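Local coordinates for protein-L-isoaspartate O-methyltransferase beta-aspartate methyltransferase (Plasmodium falciparum, PDB 2PBF) that probably transfers a methyl group from S-adenosyl-L-methionine to L-isoaspartyl residues of damaged proteins, initiating their repair, and is held here with S-adenosyl-L-homocysteine, at residues Leu162-His167 / Leu182-Gly187; Leu35-Gly40 / Thr95-Ile100; Asn109-Gly114 / Asn141-His146. All blocks are in the same frame, centred on the assembly; numbering follows the deposited sequence.

Contact 1 of 3, residues Leu162-His167 / Leu182-Gly187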
loop_
_atom_site.group_PDB
_atom_site.type_symbol
_atom_site.label_atom_id
_atom_site.label_comp_id
_atom_site.label_asym_id
_atom_site.label_seq_id
_atom_site.Cartn_x
_atom_site.Cartn_y
_atom_site.Cartn_z
ATOM N N LEU A 162 -3.964 -12.145 -10.974
ATOM C CA LEU A 162 -3.127 -12.527 -9.858
ATOM C C LEU A 162 -2.068 -11.455 -9.600
ATOM O O LEU A 162 -1.646 -10.747 -10.532
ATOM C CB LEU A 162 -2.462 -13.873 -10.143
ATOM C CG LEU A 162 -3.410 -15.059 -10.344
ATOM C CD1 LEU A 162 -2.660 -16.259 -10.912
ATOM C CD2 LEU A 162 -4.046 -15.414 -9.032
ATOM N N PHE A 163 -1.652 -11.341 -8.336
ATOM C CA PHE A 163 -0.777 -10.255 -7.917
ATOM C C PHE A 163 0.466 -10.736 -7.192
ATOM O O PHE A 163 0.406 -11.545 -6.281
ATOM C CB PHE A 163 -1.549 -9.231 -7.067
ATOM C CG PHE A 163 -2.549 -8.443 -7.859
ATOM C CD1 PHE A 163 -2.181 -7.245 -8.484
ATOM C CD2 PHE A 163 -3.846 -8.908 -8.019
ATOM C CE1 PHE A 163 -3.104 -6.531 -9.233
ATOM C CE2 PHE A 163 -4.782 -8.204 -8.764
ATOM C CZ PHE A 163 -4.416 -7.008 -9.377
ATOM N N ASP A 164 1.601 -10.217 -7.612
ATOM C CA ASP A 164 2.864 -10.560 -6.998
ATOM C C ASP A 164 3.011 -9.892 -5.628
ATOM O O ASP A 164 3.729 -10.397 -4.758
ATOM C CB ASP A 164 3.990 -10.171 -7.933
ATOM C CG ASP A 164 3.781 -10.726 -9.338
ATOM O OD1 ASP A 164 3.956 -11.960 -9.518
ATOM O OD2 ASP A 164 3.422 -9.942 -10.253
ATOM N N ALA A 165 2.313 -8.777 -5.436
ATOM C CA ALA A 165 2.368 -8.026 -4.179
ATOM C C ALA A 165 1.001 -7.492 -3.818
ATOM O O ALA A 165 0.342 -6.831 -4.640
ATOM C CB ALA A 165 3.365 -6.901 -4.278
ATOM N N ILE A 166 0.559 -7.814 -2.596
ATOM C CA ILE A 166 -0.706 -7.310 -2.074
ATOM C C ILE A 166 -0.468 -6.598 -0.757
ATOM O O ILE A 166 0.003 -7.184 0.201
ATOM C CB ILE A 166 -1.795 -8.427 -1.877
ATOM C CG1 ILE A 166 -1.906 -9.301 -3.144
ATOM C CG2 ILE A 166 -3.148 -7.772 -1.455
ATOM C CD1 ILE A 166 -3.057 -10.318 -3.148
ATOM N N HIS A 167 -0.780 -5.322 -0.716
ATOM C CA HIS A 167 -0.636 -4.588 0.510
ATOM C C HIS A 167 -2.019 -4.230 0.983
ATOM O O HIS A 167 -2.861 -3.778 0.212
ATOM C CB HIS A 167 0.211 -3.345 0.313
ATOM C CG HIS A 167 0.239 -2.466 1.514
ATOM N ND1 HIS A 167 -0.626 -1.407 1.676
ATOM C CD2 HIS A 167 0.987 -2.521 2.640
ATOM C CE1 HIS A 167 -0.405 -0.839 2.845
ATOM N NE2 HIS A 167 0.576 -1.490 3.443
ATOM N N LEU A 182 -6.324 -13.854 -4.861
ATOM C CA LEU A 182 -5.773 -12.839 -5.752
ATOM C C LEU A 182 -4.267 -12.976 -5.817
ATOM O O LEU A 182 -3.631 -12.389 -6.664
ATOM C CB LEU A 182 -6.197 -11.439 -5.303
ATOM C CG LEU A 182 -7.634 -10.990 -5.599
ATOM C CD1 LEU A 182 -7.820 -9.550 -5.171
ATOM C CD2 LEU A 182 -8.026 -11.142 -7.066
ATOM N N LEU A 183 -3.716 -13.797 -4.933
ATOM C CA LEU A 183 -2.293 -13.916 -4.749
ATOM C C LEU A 183 -1.645 -14.865 -5.764
ATOM O O LEU A 183 -2.084 -16.006 -5.927
ATOM C CB LEU A 183 -2.031 -14.369 -3.308
ATOM C CG LEU A 183 -0.630 -14.314 -2.701
ATOM C CD1 LEU A 183 -0.088 -12.881 -2.731
ATOM C CD2 LEU A 183 -0.671 -14.861 -1.281
ATOM N N ALA A 184 -0.588 -14.391 -6.425
ATOM C CA ALA A 184 0.182 -15.203 -7.371
ATOM C C ALA A 184 1.176 -16.142 -6.685
ATOM O O ALA A 184 1.581 -15.933 -5.528
ATOM C CB ALA A 184 0.922 -14.307 -8.392
ATOM N N GLU A 185 1.582 -17.176 -7.412
ATOM C CA GLU A 185 2.644 -18.042 -6.946
ATOM C C GLU A 185 3.861 -17.182 -6.624
ATOM O O GLU A 185 4.248 -16.332 -7.424
ATOM C CB GLU A 185 2.982 -19.084 -8.014
ATOM C CG GLU A 185 4.213 -19.936 -7.704
ATOM C CD GLU A 185 3.982 -20.946 -6.587
ATOM O OE1 GLU A 185 2.793 -21.184 -6.218
ATOM O OE2 GLU A 185 5.003 -21.502 -6.096
ATOM N N ASN A 186 4.438 -17.398 -5.441
ATOM C CA ASN A 186 5.597 -16.640 -4.959
ATOM C C ASN A 186 5.302 -15.208 -4.530
ATOM O O ASN A 186 6.218 -14.490 -4.103
ATOM C CB ASN A 186 6.739 -16.613 -5.988
ATOM C CG ASN A 186 7.278 -17.990 -6.318
ATOM O OD1 ASN A 186 7.649 -18.253 -7.473
ATOM N ND2 ASN A 186 7.325 -18.875 -5.324
ATOM N N GLY A 187 4.044 -14.789 -4.666
ATOM C CA GLY A 187 3.631 -13.448 -4.268
ATOM C C GLY A 187 3.631 -13.326 -2.754
ATOM O O GLY A 187 3.510 -14.361 -2.038
HETATM O O HOH W 1 5.293 -13.552 -7.505
#
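Phe163 and Leu183 form a single parallel beta bridge where the chain leaves helix 177-182 and passes beside the start of strand 163-168. Two backbone hydrogen bonds make it. Phe163 N donates to Leu182 O at 2.8 Å, bent at the hydrogen (135°) but nearly in line with the C=O bond. Ala184 N reaches Phe163 O at 3.0 Å along a much straighter N-H (170°), although from above the carbonyl plane, 45° out of it. Leu182 O also receives a CA-H contact from Leu162 CA at 3.2 Å, and it lies near the plane of the Phe163 ring, at the edge by CD2. Phe163 CG sits beside the backbone N that bonds to Leu182 O, and Arg83 makes a cation-pi contact with the ring. In this methyltransferase of Rossmann-like fold, the helix is the crossover between neighbouring parallel strands 163-168 and 187-195, and a type II turn from Ala184 to Gly187 completes the return to the sheet. Gly187 N closes the turn on Ala184 O, and Gly187 CA comes within 3.1 Å of Asp164 O. One water donates to both Asp164 OD1 and Glu185 O, bridging the two segments; Asp164 OD2 accepts from the backbone N of Arg83. Ala184 CB lies 3.5 Å from Phe163 O and also meets Leu162 CB. Farther along the strand, Ile166 CD1 fits between Leu182 CB and Leu183 CD1, the latter 3.9 Å away, with the Ile166 and Leu183 side chains crossing at a slant. Leu183 CG is anti to the backbone N, and CD1 beyond it also passes 3.8 Å from Phe163 O.

Contact 2 of 3, residues Leu35-Gly40 / Thr95-Ile100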
loop_
_atom_site.group_PDB
_atom_site.type_symbol
_atom_site.label_atom_id
_atom_site.label_comp_id
_atom_site.label_asym_id
_atom_site.label_seq_id
_atom_site.Cartn_x
_atom_site.Cartn_y
_atom_site.Cartn_z
ATOM N N LEU A 35 12.012 8.383 -1.191
ATOM C CA LEU A 35 12.625 9.669 -1.574
ATOM C C LEU A 35 11.945 10.265 -2.806
ATOM O O LEU A 35 11.766 11.474 -2.911
ATOM C CB LEU A 35 14.135 9.489 -1.813
ATOM C CG LEU A 35 14.923 10.757 -2.216
ATOM C CD1 LEU A 35 14.863 11.787 -1.105
ATOM C CD2 LEU A 35 16.368 10.426 -2.605
ATOM N N GLN A 36 11.551 9.394 -3.736
ATOM C CA GLN A 36 10.845 9.810 -4.940
ATOM C C GLN A 36 9.394 10.248 -4.708
ATOM O O GLN A 36 8.775 10.861 -5.597
ATOM C CB GLN A 36 10.935 8.709 -6.010
ATOM C CG GLN A 36 12.355 8.518 -6.560
ATOM C CD GLN A 36 12.447 7.415 -7.600
ATOM O OE1 GLN A 36 12.158 7.633 -8.761
ATOM N NE2 GLN A 36 12.865 6.226 -7.179
ATOM N N VAL A 37 8.854 9.953 -3.520
ATOM C CA VAL A 37 7.466 10.275 -3.196
ATOM C C VAL A 37 7.369 11.160 -1.923
ATOM O O VAL A 37 7.366 10.658 -0.794
ATOM C CB VAL A 37 6.579 8.969 -3.052
ATOM C CG1 VAL A 37 5.122 9.337 -2.980
ATOM C CG2 VAL A 37 6.809 8.007 -4.226
ATOM N N ASP A 38 7.293 12.474 -2.124
ATOM C CA ASP A 38 7.243 13.441 -1.049
ATOM C C ASP A 38 5.904 13.389 -0.302
ATOM O O ASP A 38 4.841 13.666 -0.884
ATOM C CB ASP A 38 7.495 14.858 -1.611
ATOM C CG ASP A 38 7.613 15.933 -0.517
ATOM O OD1 ASP A 38 7.058 15.773 0.585
ATOM O OD2 ASP A 38 8.267 16.973 -0.782
ATOM N N ARG A 39 5.975 13.073 0.993
ATOM C CA ARG A 39 4.796 12.905 1.861
ATOM C C ARG A 39 3.901 14.140 1.926
ATOM O O ARG A 39 2.670 14.016 1.995
ATOM C CB ARG A 39 5.235 12.477 3.269
ATOM C CG ARG A 39 4.126 11.968 4.190
ATOM C CD ARG A 39 4.683 11.554 5.571
ATOM N NE ARG A 39 3.643 11.468 6.600
ATOM C CZ ARG A 39 2.833 10.412 6.785
ATOM N NH1 ARG A 39 2.963 9.337 6.028
ATOM N NH2 ARG A 39 1.905 10.430 7.735
ATOM N N GLY A 40 4.521 15.323 1.874
ATOM C CA GLY A 40 3.806 16.612 1.830
ATOM C C GLY A 40 2.896 16.839 0.633
ATOM O O GLY A 40 2.019 17.714 0.651
ATOM N N THR A 95 0.481 3.536 -2.890
ATOM C CA THR A 95 0.203 3.155 -4.271
ATOM C C THR A 95 1.196 3.767 -5.257
ATOM O O THR A 95 1.708 3.075 -6.129
ATOM C CB THR A 95 -1.255 3.527 -4.703
ATOM O OG1 THR A 95 -2.108 3.498 -3.564
ATOM C CG2 THR A 95 -1.758 2.528 -5.705
ATOM N N VAL A 96 1.458 5.057 -5.104
ATOM C CA VAL A 96 2.499 5.758 -5.863
ATOM C C VAL A 96 3.898 5.170 -5.601
ATOM O O VAL A 96 4.683 4.984 -6.532
ATOM C CB VAL A 96 2.430 7.281 -5.589
ATOM C CG1 VAL A 96 3.528 8.037 -6.330
ATOM C CG2 VAL A 96 1.063 7.807 -6.007
ATOM N N CYS A 97 4.202 4.857 -4.349
ATOM C CA CYS A 97 5.442 4.160 -4.032
ATOM C C CYS A 97 5.540 2.872 -4.869
ATOM O O CYS A 97 6.570 2.607 -5.480
ATOM C CB CYS A 97 5.565 3.891 -2.508
ATOM S SG CYS A 97 6.115 5.318 -1.501
ATOM N N MET A 98 4.463 2.096 -4.939
ATOM C CA MET A 98 4.475 0.898 -5.780
ATOM C C MET A 98 4.669 1.193 -7.275
ATOM O O MET A 98 5.441 0.503 -7.937
ATOM C CB MET A 98 3.200 0.081 -5.598
ATOM C CG MET A 98 3.008 -0.575 -4.245
ATOM S SD MET A 98 1.336 -1.282 -4.240
ATOM C CE MET A 98 1.433 -2.171 -2.711
ATOM N N ALA A 99 3.956 2.200 -7.801
ATOM C CA ALA A 99 4.117 2.652 -9.192
ATOM C C ALA A 99 5.561 3.027 -9.527
ATOM O O ALA A 99 6.034 2.782 -10.642
ATOM C CB ALA A 99 3.195 3.857 -9.472
ATOM N N ILE A 100 6.229 3.663 -8.567
ATOM C CA ILE A 100 7.602 4.116 -8.726
ATOM C C ILE A 100 8.575 2.958 -8.751
ATOM O O ILE A 100 9.392 2.860 -9.661
ATOM C CB ILE A 100 8.018 5.145 -7.636
ATOM C CG1 ILE A 100 7.455 6.511 -7.977
ATOM C CG2 ILE A 100 9.573 5.229 -7.493
ATOM C CD1 ILE A 100 7.695 6.929 -9.410
#
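Asp38 OD1, one residue past the Val37 that packs against Val96, Cys97 and Ile100, is gripped by two donors. Gly40 N reaches it at 2.9 Å on the anti side of the carboxylate, 30° out of its plane, closing an Asx turn, and Tyr48 OH is the second partner. The turn lies just beyond the apolar contact; no hydrogen bond runs between 35-40 and 95-100. Val37 has the largest share of that contact. Its CG1 is anti to the backbone N (chi1 -169°) and CG2 lies beside that N, and both methyls meet Val96 CG1, CG2 at 3.9 Å. The same CG2 touches Cys97 SG at 3.9 Å and Ile100 CG1 at 4.1 Å, so one methyl is set against three residues on the side of helix 93-101 that faces the loop. Gln36 extends the patch toward solvent: its chain is extended beyond CG, and its carboxamide lies flat against Ile100 CG2, which stands over the amide plane, 3.6 Å from CD and 3.5 Å from NE2. That nitrogen is not without a polar partner, since it bonds to Asn32 O in helix 28-35, which helps to fix the turn of the amide. The contact therefore joins the loop that follows helix 28-35 to helix 93-101, with the side chain of Cys97 about 9 Å from the bound S-adenosyl-L-homocysteine. Val37 O is held by Tyr93 OH from the start of the latter helix, and Tyr42 packs on both Val37 and Val96. Cys97 also touches Leu71 of helix 64-74, while Thr95 and Ala99 turn to Phe142 of strand 142-146.

Contact 3 of 3, residues Asn109-Gly114 / Asn141-His146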
loop_
_atom_site.group_PDB
_atom_site.type_symbol
_atom_site.label_atom_id
_atom_site.label_comp_id
_atom_site.label_asym_id
_atom_site.label_seq_id
_atom_site.Cartn_x
_atom_site.Cartn_y
_atom_site.Cartn_z
ATOM N N ASN A 109 4.269 -3.849 -18.731
ATOM C CA ASN A 109 3.860 -5.076 -18.068
ATOM C C ASN A 109 3.656 -4.890 -16.578
ATOM O O ASN A 109 2.966 -5.684 -15.956
ATOM C CB ASN A 109 4.852 -6.205 -18.292
ATOM C CG ASN A 109 4.812 -6.752 -19.708
ATOM O OD1 ASN A 109 5.851 -6.963 -20.303
ATOM N ND2 ASN A 109 3.632 -6.978 -20.237
ATOM N N SER A 110 4.281 -3.864 -16.016
ATOM C CA SER A 110 4.042 -3.484 -14.618
ATOM C C SER A 110 2.600 -3.067 -14.479
ATOM O O SER A 110 2.041 -2.419 -15.367
ATOM C CB SER A 110 4.923 -2.318 -14.217
ATOM O OG SER A 110 6.249 -2.743 -14.020
ATOM N N TYR A 111 1.976 -3.467 -13.376
ATOM C CA TYR A 111 0.634 -3.056 -13.119
ATOM C C TYR A 111 0.421 -2.722 -11.629
ATOM O O TYR A 111 0.768 -3.521 -10.745
ATOM C CB TYR A 111 -0.295 -4.156 -13.583
ATOM C CG TYR A 111 -1.744 -3.796 -13.528
ATOM C CD1 TYR A 111 -2.317 -2.969 -14.496
ATOM C CD2 TYR A 111 -2.547 -4.282 -12.512
ATOM C CE1 TYR A 111 -3.682 -2.646 -14.435
ATOM C CE2 TYR A 111 -3.884 -3.957 -12.441
ATOM C CZ TYR A 111 -4.446 -3.143 -13.402
ATOM O OH TYR A 111 -5.793 -2.857 -13.322
ATOM N N VAL A 112 -0.161 -1.552 -11.359
ATOM C CA VAL A 112 -0.484 -1.153 -9.983
ATOM C C VAL A 112 -1.930 -0.663 -9.857
ATOM O O VAL A 112 -2.379 0.196 -10.623
ATOM C CB VAL A 112 0.498 -0.086 -9.453
ATOM C CG1 VAL A 112 0.186 0.301 -7.980
ATOM C CG2 VAL A 112 1.938 -0.582 -9.569
ATOM N N ILE A 113 -2.659 -1.214 -8.889
ATOM C CA ILE A 113 -4.044 -0.788 -8.665
ATOM C C ILE A 113 -4.260 -0.468 -7.184
ATOM O O ILE A 113 -3.812 -1.219 -6.332
ATOM C CB ILE A 113 -5.103 -1.823 -9.267
ATOM C CG1 ILE A 113 -6.517 -1.266 -9.254
ATOM C CG2 ILE A 113 -5.107 -3.171 -8.555
ATOM C CD1 ILE A 113 -7.541 -2.183 -9.999
ATOM N N GLY A 114 -4.883 0.679 -6.893
ATOM C CA GLY A 114 -5.327 0.999 -5.541
ATOM C C GLY A 114 -6.830 0.819 -5.424
ATOM O O GLY A 114 -7.582 1.292 -6.264
ATOM N N ASN A 141 -1.787 1.281 -16.915
ATOM C CA ASN A 141 -1.324 0.326 -15.925
ATOM C C ASN A 141 -1.136 0.895 -14.491
ATOM O O ASN A 141 -0.386 0.347 -13.698
ATOM C CB ASN A 141 -0.062 -0.410 -16.439
ATOM C CG ASN A 141 1.092 0.521 -16.711
ATOM O OD1 ASN A 141 0.902 1.703 -16.947
ATOM N ND2 ASN A 141 2.289 0.003 -16.648
ATOM N N PHE A 142 -1.806 2.007 -14.199
ATOM C CA PHE A 142 -1.923 2.526 -12.846
ATOM C C PHE A 142 -3.349 3.021 -12.679
ATOM O O PHE A 142 -3.862 3.734 -13.547
ATOM C CB PHE A 142 -0.900 3.654 -12.575
ATOM C CG PHE A 142 -1.052 4.288 -11.205
ATOM C CD1 PHE A 142 -0.345 3.782 -10.122
ATOM C CD2 PHE A 142 -1.964 5.331 -10.983
ATOM C CE1 PHE A 142 -0.513 4.317 -8.817
ATOM C CE2 PHE A 142 -2.137 5.876 -9.677
ATOM C CZ PHE A 142 -1.383 5.384 -8.606
ATOM N N LYS A 143 -4.021 2.605 -11.603
ATOM C CA LYS A 143 -5.368 3.112 -11.329
ATOM C C LYS A 143 -5.676 3.143 -9.838
ATOM O O LYS A 143 -5.187 2.301 -9.084
ATOM C CB LYS A 143 -6.436 2.229 -11.980
ATOM C CG LYS A 143 -6.462 2.239 -13.482
ATOM C CD LYS A 143 -7.023 0.931 -14.033
ATOM C CE LYS A 143 -6.309 0.585 -15.351
ATOM N NZ LYS A 143 -7.243 0.209 -16.445
ATOM N N ILE A 144 -6.515 4.101 -9.445
ATOM C CA ILE A 144 -7.158 4.117 -8.130
ATOM C C ILE A 144 -8.651 3.978 -8.354
ATOM O O ILE A 144 -9.263 4.828 -8.990
ATOM C CB ILE A 144 -6.928 5.446 -7.362
ATOM C CG1 ILE A 144 -5.442 5.809 -7.269
ATOM C CG2 ILE A 144 -7.621 5.385 -5.975
ATOM C CD1 ILE A 144 -4.589 4.883 -6.379
ATOM N N ILE A 145 -9.204 2.891 -7.827
ATOM C CA ILE A 145 -10.600 2.498 -7.986
ATOM C C ILE A 145 -11.381 2.713 -6.682
ATOM O O ILE A 145 -10.887 2.396 -5.604
ATOM C CB ILE A 145 -10.697 0.969 -8.374
ATOM C CG1 ILE A 145 -9.784 0.628 -9.561
ATOM C CG2 ILE A 145 -12.099 0.553 -8.689
ATOM C CD1 ILE A 145 -9.851 1.597 -10.727
ATOM N N HIS A 146 -12.596 3.247 -6.792
ATOM C CA HIS A 146 -13.564 3.241 -5.688
ATOM C C HIS A 146 -14.196 1.860 -5.522
ATOM O O HIS A 146 -15.077 1.476 -6.284
ATOM C CB HIS A 146 -14.631 4.306 -5.915
ATOM C CG HIS A 146 -15.641 4.402 -4.814
ATOM N ND1 HIS A 146 -16.904 4.903 -5.013
ATOM C CD2 HIS A 146 -15.577 4.044 -3.511
ATOM C CE1 HIS A 146 -17.577 4.863 -3.877
ATOM N NE2 HIS A 146 -16.795 4.343 -2.950
#
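Parallel strand pairing joins Val112, Ile113 and Gly114 to Phe142, Lys143 and Ile144, in the beta-alpha-beta unit formed by strand 111-116, helix 119-132 and strand 142-146. The ladder alternates regularly: Val112 N to Asn141 O, Lys143 N to Val112 O, Gly114 N to Lys143 O at 2.7 Å and Ile145 N to Gly114 O at 2.8 Å, the last almost straight (178°). Ahead of it the Asn141 side chain adds a rung: ND2 donates to Ser110 O at 2.8 Å and also bonds to Val104 O. Asn141 CG stands between its backbone N and carbonyl carbon (chi1 61°), and the amide beyond it meets Ser110 O 15° out of its own plane. On the face of Ile113 and Lys143, Ile113 CD1 meets Ile145 CG1 at 3.6 Å. The Lys143 CE methylene approaches Tyr111 OH at 4.0 Å. On the other face Val112 CB lies 4.0 Å from Phe142 CD1, and Ile144 CD1 folds back to 4.0 Å from Gly114 CA. Strand 142-146 is outermost in the seven-stranded sheet, and strand 83-87 pairs with the far edge of 111-116. Val112, Phe142 and Ile144 pack against helix 93-101, with Ile144 also reaching Ser125 and Leu126 of helix 119-132.

How the contacts relate
Contacts 1 and 3 both reach the same seven-stranded sheet, where strands 163-168 and 111-116 flank strand 83-87, whereas contact 2 ties a loop to the helix covering one sheet face. All three are largely buried, but each has an exposed residue: Leu162, Gln36 or Lys143. Contact 3 is a full parallel ladder, contact 1 a single bridge passing into a turn, and contact 2 has no hydrogen bond between its segments. Helix 93-101 connects them: Thr95 CG2 lies 3.7 Å from Ile144 CD1 of contact 3, and Met98 CE reaches His167 CB of contact 1 at 3.5 Å. Phe163 of contact 1 packs against Tyr111 and Ile113 of contact 3.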